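Local coordinates for protein beta-glucosidase (Chaetomella raphigera, PDB 6JXG) that probably hydrolyses terminal, non-reducing beta-D-glucosyl residues with release of beta-D-glucose, as a secreted glycoside hydrolase family 3 enzyme of cellulose breakdown, at residues T238-A243 with L268-N273; G246-M251 with L281-T286. All coordinates share one frame; numbering follows the deposited sequence.

Contact 1: residues T238-A243 with L268-N273; sequences TTIGSA and LAAISN. With NAG (2-acetamido-2-deoxy-beta-D-glucopyranose), chain C.
T239 and I240, in the first turn of helix 239-245, meet A270 near the end of helix 265-272: a small helix-helix contact in the TIM-barrel-related N-terminal domain of this family 3 glycoside hydrolase, with an N-glycan at its edge. The apolar part is slight and rests on one methyl. A270 CB faces helix 239-245, and T239 CG2 approaches it to 4.0 Å while I240 CG1 comes alongside at 4.3 Å. In T239, CG2 stands anti to the backbone N, on the side of A270, whereas OG1 lies beside that N (chi1 -62°) and hydrogen-bonds to L262 O in the connecting loop.

The polar features belong to the helix ends. T238 is the N-cap of helix 239-245; its OG1 accepts a weak, bent bond from G241 N (2.8 Å, 122° at the hydrogen) and is also hydrogen-bonded to E211. Near the other helix's end, the hydroxyl of T275, the threonine of the N-X-T sequon, lies within hydrogen-bonding distance of both A270 O and N273 OD1, two acceptors that compete for its one proton; T275 also touches I240.

The sugar, covalently attached to N273, folds back along the helix instead of extending away from it. NAG O5 lies 3.6 Å from A270 CA and NAG O6 3.8 Å from A269 CB, while NAG C6 comes to 4.1 Å from T239 CG2; N266 adds a hydrogen bond. The N273 side chain starts between its backbone N and carbonyl carbon (chi1 78°), and its ND2 carries NAG C1 through a 1.4 Å bond.

Contact 2: residues G246-M251 with L281-T286; sequences GLDVAM and LDDMVT
M284 lies across D248 and the carbonyl of L247, joining helix 278-294 to the segment that follows helix 239-245 in the N-terminal domain. Its CG stands beside the backbone N, anti to the carbonyl carbon (chi1 -70°); beyond CG the chain is extended and passes over the L247 carbonyl oxygen, crossing the D248 side chain at a slant. CG and CE lie at the same 3.6 Å from L247 O, and SD is 3.9 Å from D248 O. The methionine's other neighbours include W263, L267 and V29, and an alanine here would probably open a gap among these apolar groups and leave the L247 carbonyl less well covered.

D248 meets the root of the same side chain. Its OD1 is 3.4 Å from M284 CA and equally close to M284 CG, contacts of a carboxylate with carbon. The charge is met elsewhere: OD1 makes a salt bridge to R280, and OD2 one to K220 besides accepting from V229 N in strand 228-231.

L247 contributes its backbone, its side chain starting away from the helix and packing on W263; its carbonyl O also accepts from R280. Nearby, D283 OD2 stands 4.4 Å from D248 OD1, but R280 bridges both carboxylates and R287 pairs with D283. Such flanking by cations is likely to offset the repulsion and keep the buried D248 ionised.

From the N terminus, helix 239-245 supplies the first side of contact 1; segment 246-251, which opens with G246, the Schellman glycine that ends this helix, supplies the first side of contact 2. Helix 265-272 then returns to close contact 1 over 24 intervening residues, and helix 278-294 closes contact 2 over 29, so the two loops cross rather than nest. With centres 12 Å apart they also touch: S242 O probably accepts from L247 N (3.1 Å), A243 CB packs on M284 CE (3.7 Å), and L281 of contact 2 lies against L268 and I271 of contact 1. Together they tie three successive helices to strand 228-231 of the N-terminal domain.

Contact 1: residues T238-A243 with L268-N273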
loop_
_atom_site.group_PDB
_atom_site.type_symbol
_atom_site.label_atom_id
_atom_site.label_comp_id
_atom_site.label_asym_id
_atom_site.label_seq_id
_atom_site.Cartn_x
_atom_site.Cartn_y
_atom_site.Cartn_z
ATOM N N THR A 238 15.011 -7.075 -23.771
ATOM C CA THR A 238 16.082 -6.906 -24.761
ATOM C C THR A 238 17.259 -6.134 -24.205
ATOM O O THR A 238 17.110 -5.354 -23.273
ATOM C CB THR A 238 15.555 -6.138 -26.013
ATOM O OG1 THR A 238 15.400 -4.741 -25.754
ATOM C CG2 THR A 238 14.218 -6.708 -26.457
ATOM N N THR A 239 18.419 -6.309 -24.811
ATOM C CA THR A 239 19.579 -5.509 -24.450
ATOM C C THR A 239 19.355 -3.999 -24.776
ATOM O O THR A 239 19.486 -3.082 -23.926
ATOM C CB THR A 239 20.828 -6.016 -25.212
ATOM O OG1 THR A 239 21.100 -7.343 -24.847
ATOM C CG2 THR A 239 22.058 -5.127 -24.923
ATOM N N ILE A 240 19.092 -3.736 -26.046
ATOM C CA ILE A 240 19.098 -2.379 -26.581
ATOM C C ILE A 240 17.803 -1.649 -26.158
ATOM O O ILE A 240 17.858 -0.503 -25.773
ATOM C CB ILE A 240 19.166 -2.395 -28.156
ATOM C CG1 ILE A 240 20.492 -2.974 -28.614
ATOM C CG2 ILE A 240 18.926 -1.006 -28.733
ATOM C CD1 ILE A 240 20.451 -3.493 -30.059
ATOM N N GLY A 241 16.664 -2.348 -26.243
ATOM C CA GLY A 241 15.365 -1.739 -25.910
ATOM C C GLY A 241 15.325 -1.157 -24.539
ATOM O O GLY A 241 14.948 0.010 -24.366
ATOM N N SER A 242 15.729 -1.970 -23.559
ATOM C CA SER A 242 15.682 -1.551 -22.189
ATOM C C SER A 242 16.633 -0.377 -21.904
ATOM O O SER A 242 16.247 0.581 -21.240
ATOM C CB SER A 242 15.963 -2.731 -21.247
ATOM O OG SER A 242 17.206 -3.359 -21.509
ATOM N N ALA A 243 17.906 -0.495 -22.294
ATOM C CA ALA A 243 18.846 0.595 -22.112
ATOM C C ALA A 243 18.294 1.906 -22.661
ATOM O O ALA A 243 18.340 2.959 -21.993
ATOM C CB ALA A 243 20.197 0.261 -22.770
ATOM N N LEU A 268 27.907 -3.844 -23.169
ATOM C CA LEU A 268 29.194 -3.284 -23.716
ATOM C C LEU A 268 29.308 -3.528 -25.221
ATOM O O LEU A 268 29.767 -2.658 -25.942
ATOM C CB LEU A 268 30.392 -3.844 -22.948
ATOM C CG LEU A 268 30.391 -3.596 -21.445
ATOM C CD1 LEU A 268 31.678 -4.000 -20.752
ATOM C CD2 LEU A 268 30.039 -2.147 -21.166
ATOM N N ALA A 269 28.869 -4.691 -25.676
ATOM C CA ALA A 269 28.778 -4.987 -27.088
ATOM C C ALA A 269 27.838 -4.013 -27.823
ATOM O O ALA A 269 28.130 -3.584 -28.911
ATOM C CB ALA A 269 28.311 -6.441 -27.273
ATOM N N ALA A 270 26.684 -3.690 -27.230
ATOM C CA ALA A 270 25.718 -2.797 -27.850
ATOM C C ALA A 270 26.346 -1.386 -27.970
ATOM O O ALA A 270 26.041 -0.628 -28.855
ATOM C CB ALA A 270 24.463 -2.715 -27.003
ATOM N N ILE A 271 27.188 -1.030 -27.018
ATOM C CA ILE A 271 27.810 0.270 -27.073
ATOM C C ILE A 271 28.860 0.248 -28.190
ATOM O O ILE A 271 28.919 1.194 -29.005
ATOM C CB ILE A 271 28.486 0.675 -25.740
ATOM C CG1 ILE A 271 27.421 0.821 -24.622
ATOM C CG2 ILE A 271 29.196 2.021 -25.955
ATOM C CD1 ILE A 271 27.920 1.093 -23.232
ATOM N N SER A 272 29.648 -0.813 -28.210
ATOM C CA SER A 272 30.719 -0.994 -29.222
ATOM C C SER A 272 30.162 -1.009 -30.602
ATOM O O SER A 272 30.779 -0.469 -31.544
ATOM C CB SER A 272 31.445 -2.336 -29.044
ATOM O OG SER A 272 32.168 -2.333 -27.864
ATOM N N ASN A 273 28.983 -1.634 -30.759
ATOM C CA ASN A 273 28.370 -1.681 -32.101
ATOM C C ASN A 273 27.437 -0.503 -32.481
ATOM O O ASN A 273 26.794 -0.530 -33.490
ATOM C CB ASN A 273 27.753 -3.062 -32.356
ATOM C CG ASN A 273 26.415 -3.270 -31.667
ATOM O OD1 ASN A 273 25.739 -2.328 -31.239
ATOM N ND2 ASN A 273 26.012 -4.549 -31.589
HETATM C C1 NAG C . 24.771 -5.007 -31.028
HETATM C C2 NAG C . 24.141 -5.891 -32.142
HETATM C C3 NAG C . 22.921 -6.602 -31.609
HETATM C C4 NAG C . 23.188 -7.245 -30.258
HETATM C C5 NAG C . 23.848 -6.261 -29.264
HETATM C C6 NAG C . 24.233 -6.889 -27.888
HETATM C C7 NAG C . 24.493 -5.003 -34.378
HETATM C C8 NAG C . 23.935 -4.189 -35.536
HETATM N N2 NAG C . 23.696 -5.154 -33.318
HETATM O O3 NAG C . 22.438 -7.582 -32.532
HETATM O O4 NAG C . 21.917 -7.713 -29.848
HETATM O O5 NAG C . 25.037 -5.745 -29.840
HETATM O O6 NAG C . 24.965 -8.057 -28.127
HETATM O O7 NAG C . 25.648 -5.458 -34.372
#

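Contact 2: residues G246-M251 with L281-T286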
loop_
_atom_site.group_PDB
_atom_site.type_symbol
_atom_site.label_atom_id
_atom_site.label_comp_id
_atom_site.label_asym_id
_atom_site.label_seq_id
_atom_site.Cartn_x
_atom_site.Cartn_y
_atom_site.Cartn_z
ATOM N N GLY A 246 15.387 3.714 -20.919
ATOM C CA GLY A 246 15.738 4.352 -19.682
ATOM C C GLY A 246 15.823 3.461 -18.440
ATOM O O GLY A 246 15.800 3.966 -17.336
ATOM N N LEU A 247 15.907 2.160 -18.618
ATOM C CA LEU A 247 16.153 1.257 -17.526
ATOM C C LEU A 247 17.586 1.554 -17.019
ATOM O O LEU A 247 18.453 1.891 -17.823
ATOM C CB LEU A 247 16.031 -0.181 -17.905
ATOM C CG LEU A 247 16.205 -1.285 -16.876
ATOM C CD1 LEU A 247 15.081 -1.171 -15.849
ATOM C CD2 LEU A 247 16.198 -2.675 -17.501
ATOM N N ASP A 248 17.803 1.434 -15.702
ATOM C CA ASP A 248 19.152 1.641 -15.113
ATOM C C ASP A 248 19.761 0.420 -14.488
ATOM O O ASP A 248 21.004 0.288 -14.483
ATOM C CB ASP A 248 19.129 2.752 -14.102
ATOM C CG ASP A 248 18.615 4.066 -14.705
ATOM O OD1 ASP A 248 19.198 4.495 -15.750
ATOM O OD2 ASP A 248 17.652 4.660 -14.150
ATOM N N VAL A 249 18.942 -0.471 -13.970
ATOM C CA VAL A 249 19.434 -1.683 -13.344
ATOM C C VAL A 249 18.586 -2.899 -13.728
ATOM O O VAL A 249 17.357 -2.876 -13.605
ATOM C CB VAL A 249 19.400 -1.586 -11.808
ATOM C CG1 VAL A 249 19.993 -2.843 -11.151
ATOM C CG2 VAL A 249 20.160 -0.358 -11.332
ATOM N N ALA A 250 19.259 -3.961 -14.172
ATOM C CA ALA A 250 18.587 -5.177 -14.590
ATOM C C ALA A 250 18.654 -6.223 -13.508
ATOM O O ALA A 250 19.741 -6.706 -13.213
ATOM C CB ALA A 250 19.189 -5.733 -15.879
ATOM N N MET A 251 17.515 -6.562 -12.932
ATOM C CA MET A 251 17.481 -7.562 -11.885
ATOM C C MET A 251 16.624 -8.768 -12.301
ATOM O O MET A 251 15.585 -8.559 -12.865
ATOM C CB MET A 251 16.855 -6.937 -10.627
ATOM C CG MET A 251 17.812 -6.038 -9.878
ATOM S SD MET A 251 19.110 -7.063 -9.108
ATOM C CE MET A 251 20.493 -5.953 -9.307
ATOM N N LEU A 281 24.794 4.425 -20.728
ATOM C CA LEU A 281 25.389 3.673 -19.561
ATOM C C LEU A 281 25.945 4.598 -18.442
ATOM O O LEU A 281 25.764 4.363 -17.235
ATOM C CB LEU A 281 26.494 2.703 -20.025
ATOM C CG LEU A 281 27.368 1.963 -19.018
ATOM C CD1 LEU A 281 26.526 1.100 -18.084
ATOM C CD2 LEU A 281 28.368 1.104 -19.760
ATOM N N ASP A 282 26.605 5.671 -18.850
ATOM C CA ASP A 282 27.120 6.651 -17.928
ATOM C C ASP A 282 25.971 7.235 -17.121
ATOM O O ASP A 282 26.116 7.425 -15.905
ATOM C CB ASP A 282 27.856 7.774 -18.658
ATOM C CG ASP A 282 29.210 7.310 -19.246
ATOM O OD1 ASP A 282 29.673 6.192 -18.958
ATOM O OD2 ASP A 282 29.851 8.115 -19.975
ATOM N N ASP A 283 24.844 7.486 -17.771
ATOM C CA ASP A 283 23.693 8.077 -17.115
ATOM C C ASP A 283 23.130 7.080 -16.094
ATOM O O ASP A 283 22.828 7.443 -14.985
ATOM C CB ASP A 283 22.628 8.457 -18.126
ATOM C CG ASP A 283 21.448 9.117 -17.484
ATOM O OD1 ASP A 283 21.579 10.278 -17.082
ATOM O OD2 ASP A 283 20.427 8.460 -17.326
ATOM N N MET A 284 23.090 5.812 -16.448
ATOM C CA MET A 284 22.585 4.755 -15.550
ATOM C C MET A 284 23.381 4.706 -14.265
ATOM O O MET A 284 22.848 4.709 -13.177
ATOM C CB MET A 284 22.725 3.394 -16.209
ATOM C CG MET A 284 21.845 3.065 -17.364
ATOM S SD MET A 284 22.400 1.417 -17.969
ATOM C CE MET A 284 21.602 1.199 -19.501
ATOM N N VAL A 285 24.696 4.669 -14.394
ATOM C CA VAL A 285 25.599 4.640 -13.250
ATOM C C VAL A 285 25.571 5.866 -12.419
ATOM O O VAL A 285 25.617 5.777 -11.185
ATOM C CB VAL A 285 27.036 4.324 -13.712
ATOM C CG1 VAL A 285 27.956 4.261 -12.493
ATOM C CG2 VAL A 285 27.041 2.959 -14.376
ATOM N N THR A 286 25.513 7.045 -13.064
ATOM C CA THR A 286 25.415 8.265 -12.353
ATOM C C THR A 286 24.179 8.268 -11.437
ATOM O O THR A 286 24.273 8.671 -10.297
ATOM C CB THR A 286 25.365 9.494 -13.277
ATOM O OG1 THR A 286 26.512 9.527 -14.158
ATOM C CG2 THR A 286 25.338 10.738 -12.477
#